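Local coordinates for putative lipoprotein YerB (Bacillus subtilis, PDB 2PSB) that is of unknown function but is a putative membrane lipoprotein that interacts with PcrA, at residues A[226-238]-A[256-270]. Numbering follows the deposited sequence.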
ATOM      1  N   VAL A 226      -2.597   8.640  10.821  1.00 39.23           N
ATOM      2  CA  VAL A 226      -1.867   8.759   9.563  1.00 39.05           C
ATOM      3  C   VAL A 226      -2.612   9.782   8.709  1.00 38.99           C
ATOM      4  O   VAL A 226      -3.815   9.993   8.884  1.00 40.00           O
ATOM      5  CB  VAL A 226      -1.789   7.392   8.811  1.00 39.92           C
ATOM      6  CG1 VAL A 226      -0.947   7.540   7.534  1.00 40.64           C
ATOM      7  CG2 VAL A 226      -1.167   6.329   9.715  1.00 37.64           C
ATOM      8  N   ALA A 227      -1.895  10.438   7.806  1.00 38.22           N
ATOM      9  CA  ALA A 227      -2.519  11.430   6.943  1.00 37.97           C
ATOM     10  C   ALA A 227      -2.008  11.307   5.515  1.00 36.95           C
ATOM     11  O   ALA A 227      -0.817  11.115   5.282  1.00 37.02           O
ATOM     12  CB  ALA A 227      -2.257  12.843   7.485  1.00 35.16           C
HETATM   13  N   MSE A 228      -2.920  11.393   4.559  1.00 37.45           N
HETATM   14  CA  MSE A 228      -2.540  11.303   3.162  1.00 37.88           C
HETATM   15  C   MSE A 228      -3.231  12.428   2.387  1.00 35.87           C
HETATM   16  O   MSE A 228      -4.165  13.059   2.896  1.00 34.09           O
HETATM   17  CB  MSE A 228      -2.883   9.917   2.595  1.00 40.88           C
HETATM   18  CG  MSE A 228      -4.359   9.561   2.481  1.00 47.35           C
HETATM   19 SE   MSE A 228      -5.273   8.808   4.037  1.00 57.40          SE
HETATM   20  CE  MSE A 228      -3.794   8.091   5.063  1.00 54.03           C
ATOM     21  N   GLN A 229      -2.749  12.704   1.181  1.00 33.71           N
ATOM     22  CA  GLN A 229      -3.309  13.778   0.376  1.00 32.30           C
ATOM     23  C   GLN A 229      -4.057  13.324  -0.869  1.00 32.51           C
ATOM     24  O   GLN A 229      -4.558  14.153  -1.614  1.00 31.28           O
ATOM     25  CB  GLN A 229      -2.204  14.764  -0.011  1.00 33.52           C
ATOM     26  CG  GLN A 229      -1.775  15.701   1.117  1.00 31.80           C
ATOM     27  CD  GLN A 229      -0.946  15.015   2.194  1.00 33.41           C
ATOM     28  OE1 GLN A 229      -0.804  15.536   3.305  1.00 35.79           O
ATOM     29  NE2 GLN A 229      -0.394  13.851   1.876  1.00 32.75           N
ATOM     30  N   ASN A 230      -4.120  12.012  -1.088  1.00 31.82           N
ATOM     31  CA  ASN A 230      -4.828  11.450  -2.239  1.00 30.80           C
ATOM     32  C   ASN A 230      -5.481  10.111  -1.901  1.00 30.31           C
ATOM     33  O   ASN A 230      -4.857   9.249  -1.277  1.00 32.37           O
ATOM     34  CB  ASN A 230      -3.884  11.216  -3.443  1.00 31.44           C
ATOM     35  CG  ASN A 230      -2.967  12.401  -3.729  1.00 30.85           C
ATOM     36  OD1 ASN A 230      -1.980  12.615  -3.033  1.00 32.65           O
ATOM     37  ND2 ASN A 230      -3.293  13.168  -4.757  1.00 28.49           N
ATOM     38  N   ILE A 231      -6.741   9.945  -2.294  1.00 28.31           N
ATOM     39  CA  ILE A 231      -7.438   8.689  -2.086  1.00 27.76           C
ATOM     40  C   ILE A 231      -7.789   8.244  -3.509  1.00 30.28           C
ATOM     41  O   ILE A 231      -8.542   8.920  -4.231  1.00 30.55           O
ATOM     42  CB  ILE A 231      -8.755   8.816  -1.277  1.00 28.54           C
ATOM     43  CG1 ILE A 231      -8.578   9.710  -0.039  1.00 28.80           C
ATOM     44  CG2 ILE A 231      -9.211   7.418  -0.871  1.00 26.33           C
ATOM     45  CD1 ILE A 231      -7.540   9.249   0.968  1.00 27.69           C
ATOM     46  N   PHE A 232      -7.239   7.103  -3.900  1.00 28.30           N
ATOM     47  CA  PHE A 232      -7.428   6.567  -5.226  1.00 28.91           C
ATOM     48  C   PHE A 232      -8.128   5.211  -5.160  1.00 31.31           C
ATOM     49  O   PHE A 232      -7.503   4.197  -4.825  1.00 33.51           O
ATOM     50  CB  PHE A 232      -6.057   6.442  -5.888  1.00 27.46           C
ATOM     51  CG  PHE A 232      -6.103   6.042  -7.332  1.00 27.42           C
ATOM     52  CD1 PHE A 232      -7.270   6.186  -8.083  1.00 24.72           C
ATOM     53  CD2 PHE A 232      -4.956   5.563  -7.961  1.00 27.60           C
ATOM     54  CE1 PHE A 232      -7.288   5.856  -9.430  1.00 25.57           C
ATOM     55  CE2 PHE A 232      -4.968   5.232  -9.312  1.00 28.46           C
ATOM     56  CZ  PHE A 232      -6.140   5.382 -10.047  1.00 26.72           C
ATOM     57  N   ILE A 233      -9.421   5.204  -5.476  1.00 31.75           N
ATOM     58  CA  ILE A 233     -10.209   3.979  -5.440  1.00 31.80           C
ATOM     59  C   ILE A 233     -10.178   3.365  -6.824  1.00 31.91           C
ATOM     60  O   ILE A 233     -10.616   3.980  -7.788  1.00 30.93           O
ATOM     61  CB  ILE A 233     -11.674   4.281  -4.992  1.00 33.83           C
ATOM     62  CG1 ILE A 233     -11.641   4.947  -3.613  1.00 33.41           C
ATOM     63  CG2 ILE A 233     -12.513   2.989  -4.952  1.00 31.14           C
ATOM     64  CD1 ILE A 233     -12.973   5.456  -3.120  1.00 38.60           C
ATOM     65  N   VAL A 234      -9.635   2.154  -6.912  1.00 32.33           N
ATOM     66  CA  VAL A 234      -9.503   1.453  -8.181  1.00 32.74           C
ATOM     67  C   VAL A 234     -10.379   0.203  -8.297  1.00 34.81           C
ATOM     68  O   VAL A 234     -10.398  -0.634  -7.399  1.00 33.77           O
ATOM     69  CB  VAL A 234      -8.012   1.088  -8.410  1.00 33.09           C
ATOM     70  CG1 VAL A 234      -7.852   0.137  -9.576  1.00 33.47           C
ATOM     71  CG2 VAL A 234      -7.214   2.364  -8.672  1.00 33.77           C
ATOM     72  N   GLU A 235     -11.108   0.092  -9.409  1.00 36.33           N
ATOM     73  CA  GLU A 235     -11.981  -1.057  -9.649  1.00 35.83           C
ATOM     74  C   GLU A 235     -11.285  -2.060 -10.543  1.00 36.66           C
ATOM     75  O   GLU A 235     -11.054  -1.801 -11.718  1.00 37.38           O
ATOM     76  CB  GLU A 235     -13.290  -0.632 -10.316  1.00 36.05           C
ATOM     77  CG  GLU A 235     -14.287  -1.784 -10.466  1.00 36.43           C
ATOM     78  CD  GLU A 235     -15.642  -1.339 -10.997  1.00 38.48           C
ATOM     79  OE1 GLU A 235     -15.743  -0.995 -12.197  1.00 38.75           O
ATOM     80  OE2 GLU A 235     -16.612  -1.325 -10.208  1.00 33.97           O
ATOM     81  N   ALA A 236     -10.975  -3.219  -9.983  1.00 38.41           N
ATOM     82  CA  ALA A 236     -10.274  -4.262 -10.719  1.00 38.86           C
ATOM     83  C   ALA A 236     -10.992  -5.599 -10.592  1.00 39.68           C
ATOM     84  O   ALA A 236     -11.532  -5.922  -9.534  1.00 39.07           O
ATOM     85  CB  ALA A 236      -8.849  -4.379 -10.192  1.00 35.76           C
ATOM     86  N   SER A 237     -10.978  -6.377 -11.672  1.00 40.19           N
ATOM     87  CA  SER A 237     -11.633  -7.676 -11.684  1.00 42.25           C
ATOM     88  C   SER A 237     -10.968  -8.677 -10.760  1.00 43.88           C
ATOM     89  O   SER A 237      -9.776  -8.966 -10.888  1.00 45.58           O
ATOM     90  CB  SER A 237     -11.649  -8.261 -13.092  1.00 40.89           C
ATOM     91  OG  SER A 237     -12.258  -7.371 -14.002  1.00 44.44           O
ATOM     92  N   HIS A 238     -11.753  -9.194  -9.823  1.00 43.76           N
ATOM     93  CA  HIS A 238     -11.287 -10.199  -8.888  1.00 45.26           C
ATOM     94  C   HIS A 238     -11.804 -11.510  -9.472  1.00 48.23           C
ATOM     95  O   HIS A 238     -12.982 -11.612  -9.820  1.00 47.11           O
ATOM     96  CB  HIS A 238     -11.883  -9.952  -7.499  1.00 42.70           C
ATOM     97  CG  HIS A 238     -11.313  -8.757  -6.801  1.00 43.56           C
ATOM     98  ND1 HIS A 238     -11.173  -7.529  -7.414  1.00 40.49           N
ATOM     99  CD2 HIS A 238     -10.839  -8.601  -5.541  1.00 42.85           C
ATOM    100  CE1 HIS A 238     -10.635  -6.673  -6.568  1.00 41.54           C
ATOM    101  NE2 HIS A 238     -10.420  -7.298  -5.422  1.00 42.58           N
ATOM    102  N   LYS A 256     -12.294   1.476 -14.292  1.00 41.06           N
ATOM    103  CA  LYS A 256     -12.725   2.741 -13.712  1.00 40.29           C
ATOM    104  C   LYS A 256     -12.311   2.954 -12.262  1.00 39.20           C
ATOM    105  O   LYS A 256     -11.892   2.020 -11.576  1.00 38.44           O
ATOM    106  CB  LYS A 256     -14.242   2.863 -13.837  1.00 43.03           C
ATOM    107  CG  LYS A 256     -14.997   1.631 -13.381  1.00 44.52           C
ATOM    108  CD  LYS A 256     -16.474   1.724 -13.755  1.00 48.45           C
ATOM    109  CE  LYS A 256     -16.684   1.725 -15.265  1.00 47.75           C
ATOM    110  NZ  LYS A 256     -15.979   2.843 -15.966  1.00 48.40           N
ATOM    111  N   GLY A 257     -12.440   4.195 -11.803  1.00 37.35           N
ATOM    112  CA  GLY A 257     -12.074   4.509 -10.439  1.00 37.90           C
ATOM    113  C   GLY A 257     -12.460   5.910 -10.024  1.00 36.90           C
ATOM    114  O   GLY A 257     -12.983   6.678 -10.821  1.00 37.55           O
ATOM    115  N   LEU A 258     -12.189   6.226  -8.762  1.00 36.53           N
ATOM    116  CA  LEU A 258     -12.490   7.520  -8.168  1.00 34.26           C
ATOM    117  C   LEU A 258     -11.235   8.114  -7.556  1.00 33.34           C
ATOM    118  O   LEU A 258     -10.441   7.412  -6.944  1.00 34.20           O
ATOM    119  CB  LEU A 258     -13.545   7.357  -7.072  1.00 34.01           C
ATOM    120  CG  LEU A 258     -15.024   7.204  -7.438  1.00 35.23           C
ATOM    121  CD1 LEU A 258     -15.218   6.735  -8.876  1.00 35.55           C
ATOM    122  CD2 LEU A 258     -15.633   6.242  -6.465  1.00 32.51           C
ATOM    123  N   LEU A 259     -11.075   9.419  -7.697  1.00 33.43           N
ATOM    124  CA  LEU A 259      -9.914  10.098  -7.154  1.00 31.63           C
ATOM    125  C   LEU A 259     -10.352  11.245  -6.253  1.00 32.66           C
ATOM    126  O   LEU A 259     -11.049  12.158  -6.697  1.00 33.50           O
ATOM    127  CB  LEU A 259      -9.047  10.622  -8.298  1.00 28.01           C
ATOM    128  CG  LEU A 259      -7.727  11.291  -7.911  1.00 28.53           C
ATOM    129  CD1 LEU A 259      -6.805  10.292  -7.156  1.00 24.89           C
ATOM    130  CD2 LEU A 259      -7.055  11.790  -9.178  1.00 26.12           C
ATOM    131  N   PHE A 260      -9.946  11.183  -4.985  1.00 33.55           N
ATOM    132  CA  PHE A 260     -10.286  12.206  -4.001  1.00 32.33           C
ATOM    133  C   PHE A 260      -9.060  12.960  -3.531  1.00 33.55           C
ATOM    134  O   PHE A 260      -8.138  12.376  -2.946  1.00 31.33           O
ATOM    135  CB  PHE A 260     -10.947  11.598  -2.764  1.00 32.40           C
ATOM    136  CG  PHE A 260     -12.181  10.807  -3.053  1.00 33.45           C
ATOM    137  CD1 PHE A 260     -12.094   9.541  -3.615  1.00 33.93           C
ATOM    138  CD2 PHE A 260     -13.443  11.332  -2.755  1.00 34.46           C
ATOM    139  CE1 PHE A 260     -13.244   8.800  -3.878  1.00 33.94           C
ATOM    140  CE2 PHE A 260     -14.596  10.599  -3.015  1.00 33.40           C
ATOM    141  CZ  PHE A 260     -14.498   9.332  -3.577  1.00 33.85           C
ATOM    142  N   GLN A 261      -9.067  14.265  -3.770  1.00 34.73           N
ATOM    143  CA  GLN A 261      -7.978  15.137  -3.363  1.00 37.98           C
ATOM    144  C   GLN A 261      -8.565  16.527  -3.108  1.00 39.99           C
ATOM    145  O   GLN A 261      -9.467  16.960  -3.821  1.00 42.20           O
ATOM    146  CB  GLN A 261      -6.901  15.177  -4.458  1.00 36.97           C
ATOM    147  CG  GLN A 261      -7.444  14.946  -5.850  1.00 37.16           C
ATOM    148  CD  GLN A 261      -6.390  15.055  -6.943  1.00 37.21           C
ATOM    149  OE1 GLN A 261      -5.357  14.379  -6.916  1.00 36.16           O
ATOM    150  NE2 GLN A 261      -6.657  15.902  -7.922  1.00 38.58           N
ATOM    151  N   HIS A 262      -8.081  17.211  -2.078  1.00 40.94           N
ATOM    152  CA  HIS A 262      -8.577  18.545  -1.750  1.00 42.44           C
ATOM    153  C   HIS A 262     -10.088  18.575  -1.525  1.00 43.33           C
ATOM    154  O   HIS A 262     -10.767  19.501  -1.959  1.00 44.37           O
ATOM    155  CB  HIS A 262      -8.219  19.527  -2.867  1.00 42.96           C
ATOM    156  CG  HIS A 262      -6.759  19.836  -2.950  1.00 45.47           C
ATOM    157  ND1 HIS A 262      -6.154  20.258  -4.112  1.00 45.68           N
ATOM    158  CD2 HIS A 262      -5.783  19.792  -2.012  1.00 46.17           C
ATOM    159  CE1 HIS A 262      -4.866  20.458  -3.889  1.00 46.84           C
ATOM    160  NE2 HIS A 262      -4.615  20.182  -2.622  1.00 47.27           N
ATOM    161  N   GLY A 263     -10.618  17.564  -0.853  1.00 43.45           N
ATOM    162  CA  GLY A 263     -12.046  17.539  -0.610  1.00 43.85           C
ATOM    163  C   GLY A 263     -12.812  17.278  -1.890  1.00 44.07           C
ATOM    164  O   GLY A 263     -14.019  17.029  -1.861  1.00 43.32           O
ATOM    165  N   ASN A 264     -12.105  17.330  -3.015  1.00 42.28           N
ATOM    166  CA  ASN A 264     -12.720  17.088  -4.314  1.00 42.98           C
ATOM    167  C   ASN A 264     -12.835  15.607  -4.620  1.00 42.43           C
ATOM    168  O   ASN A 264     -12.165  14.781  -4.014  1.00 41.77           O
ATOM    169  CB  ASN A 264     -11.912  17.751  -5.438  1.00 43.38           C
ATOM    170  CG  ASN A 264     -12.130  19.244  -5.514  1.00 45.28           C
ATOM    171  OD1 ASN A 264     -11.942  19.962  -4.534  1.00 45.62           O
ATOM    172  ND2 ASN A 264     -12.523  19.723  -6.687  1.00 46.76           N
ATOM    173  N   VAL A 265     -13.700  15.291  -5.573  1.00 42.88           N
ATOM    174  CA  VAL A 265     -13.919  13.929  -6.028  1.00 43.35           C
ATOM    175  C   VAL A 265     -13.849  14.018  -7.548  1.00 44.48           C
ATOM    176  O   VAL A 265     -14.255  15.022  -8.137  1.00 46.19           O
ATOM    177  CB  VAL A 265     -15.305  13.392  -5.595  1.00 42.80           C
ATOM    178  CG1 VAL A 265     -16.395  14.321  -6.060  1.00 43.05           C
ATOM    179  CG2 VAL A 265     -15.528  12.000  -6.166  1.00 42.53           C
ATOM    180  N   ILE A 266     -13.309  12.983  -8.181  1.00 44.34           N
ATOM    181  CA  ILE A 266     -13.172  12.966  -9.630  1.00 41.12           C
ATOM    182  C   ILE A 266     -13.467  11.573 -10.129  1.00 40.81           C
ATOM    183  O   ILE A 266     -12.861  10.605  -9.667  1.00 42.26           O
ATOM    184  CB  ILE A 266     -11.737  13.321 -10.070  1.00 39.01           C
ATOM    185  CG1 ILE A 266     -11.343  14.691  -9.527  1.00 39.57           C
ATOM    186  CG2 ILE A 266     -11.637  13.295 -11.585  1.00 36.64           C
ATOM    187  CD1 ILE A 266      -9.892  15.049  -9.776  1.00 36.08           C
ATOM    188  N   GLU A 267     -14.407  11.460 -11.057  1.00 40.25           N
ATOM    189  CA  GLU A 267     -14.723  10.155 -11.614  1.00 41.72           C
ATOM    190  C   GLU A 267     -13.634   9.879 -12.629  1.00 39.96           C
ATOM    191  O   GLU A 267     -13.279  10.752 -13.415  1.00 39.88           O
ATOM    192  CB  GLU A 267     -16.092  10.161 -12.294  1.00 43.12           C
ATOM    193  CG  GLU A 267     -17.196   9.542 -11.458  1.00 46.57           C
ATOM    194  CD  GLU A 267     -18.456   9.278 -12.268  1.00 50.38           C
ATOM    195  OE1 GLU A 267     -19.217  10.239 -12.529  1.00 49.33           O
ATOM    196  OE2 GLU A 267     -18.669   8.106 -12.657  1.00 50.29           O
ATOM    197  N   THR A 268     -13.089   8.675 -12.622  1.00 39.01           N
ATOM    198  CA  THR A 268     -12.020   8.399 -13.564  1.00 38.59           C
ATOM    199  C   THR A 268     -11.909   6.948 -13.973  1.00 37.34           C
ATOM    200  O   THR A 268     -12.689   6.098 -13.550  1.00 36.68           O
ATOM    201  CB  THR A 268     -10.659   8.839 -12.979  1.00 38.42           C
ATOM    202  OG1 THR A 268      -9.655   8.760 -13.998  1.00 45.72           O
ATOM    203  CG2 THR A 268     -10.255   7.939 -11.827  1.00 34.41           C
ATOM    204  N   ASP A 269     -10.934   6.699 -14.836  1.00 39.08           N
ATOM    205  CA  ASP A 269     -10.616   5.366 -15.308  1.00 40.18           C
ATOM    206  C   ASP A 269      -9.191   5.174 -14.831  1.00 39.67           C
ATOM    207  O   ASP A 269      -8.659   6.001 -14.090  1.00 38.82           O
ATOM    208  CB  ASP A 269     -10.661   5.295 -16.837  1.00 42.38           C
ATOM    209  CG  ASP A 269     -12.073   5.386 -17.383  1.00 44.11           C
ATOM    210  OD1 ASP A 269     -12.869   4.459 -17.123  1.00 45.90           O
ATOM    211  OD2 ASP A 269     -12.384   6.384 -18.061  1.00 43.63           O
ATOM    212  N   TRP A 270      -8.580   4.076 -15.248  1.00 40.22           N
ATOM    213  CA  TRP A 270      -7.202   3.786 -14.887  1.00 39.60           C
ATOM    214  C   TRP A 270      -6.629   2.759 -15.851  1.00 40.16           C
ATOM    215  O   TRP A 270      -7.315   1.824 -16.270  1.00 41.66           O
ATOM    216  CB  TRP A 270      -7.098   3.260 -13.449  1.00 36.85           C
ATOM    217  CG  TRP A 270      -7.757   1.933 -13.222  1.00 35.50           C
ATOM    218  CD1 TRP A 270      -9.032   1.713 -12.780  1.00 34.41           C
ATOM    219  CD2 TRP A 270      -7.192   0.639 -13.469  1.00 34.47           C
ATOM    220  NE1 TRP A 270      -9.295   0.367 -12.742  1.00 34.41           N
ATOM    221  CE2 TRP A 270      -8.184  -0.315 -13.164  1.00 34.04           C
ATOM    222  CE3 TRP A 270      -5.944   0.194 -13.925  1.00 33.25           C
ATOM    223  CZ2 TRP A 270      -7.968  -1.693 -13.298  1.00 34.47           C
ATOM    224  CZ3 TRP A 270      -5.729  -1.179 -14.057  1.00 30.35           C
ATOM    225  CH2 TRP A 270      -6.736  -2.102 -13.749  1.00 32.01           C
TER
HETATM  226  O   HOH W   1      -5.474  16.513  -0.936  1.00 40.00           O
HETATM  227  O   HOH W   2     -13.070  -1.649 -13.637  1.00 57.63           O
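W270, on the second strand of hairpin 256-270, meets V234 and E235 of strand 230-235, and the site illustrates how one indole can serve a sheet through both its face and its rim. V234 CG1 sits over the five-membered ring, 3.6 Å from its centroid, a CH-pi contact. At the rim, W270 NE1 donates to E235 O at 3.0 Å; the acceptor lies close to the indole plane, whereas the nitrogen stands above the carbonyl plane, clear of the lone pairs. That oxygen also accepts a hydrogen bond from a water. With chi1 at 65°, W270 CG lies between its own backbone N and carbonyl carbon, which brings the ring against V234 CG1 and NE1 to E235 O. A leucine here would probably leave E235 O without its indole donor and V234 CG1 without a ring face.

On the other side of the sheet, I233 CD1 touches F260 CE1 at 3.4 Å, and the F260 ring turns an edge to I231 O. The backbones join as antiparallel strands: F260 N reaches I231 O at 2.8 Å, almost straight at 174°. Strand 230-240 runs between strands 255-261 and 293-298, while I277 touches V234 and W270, and Y208 meets I231 and F260.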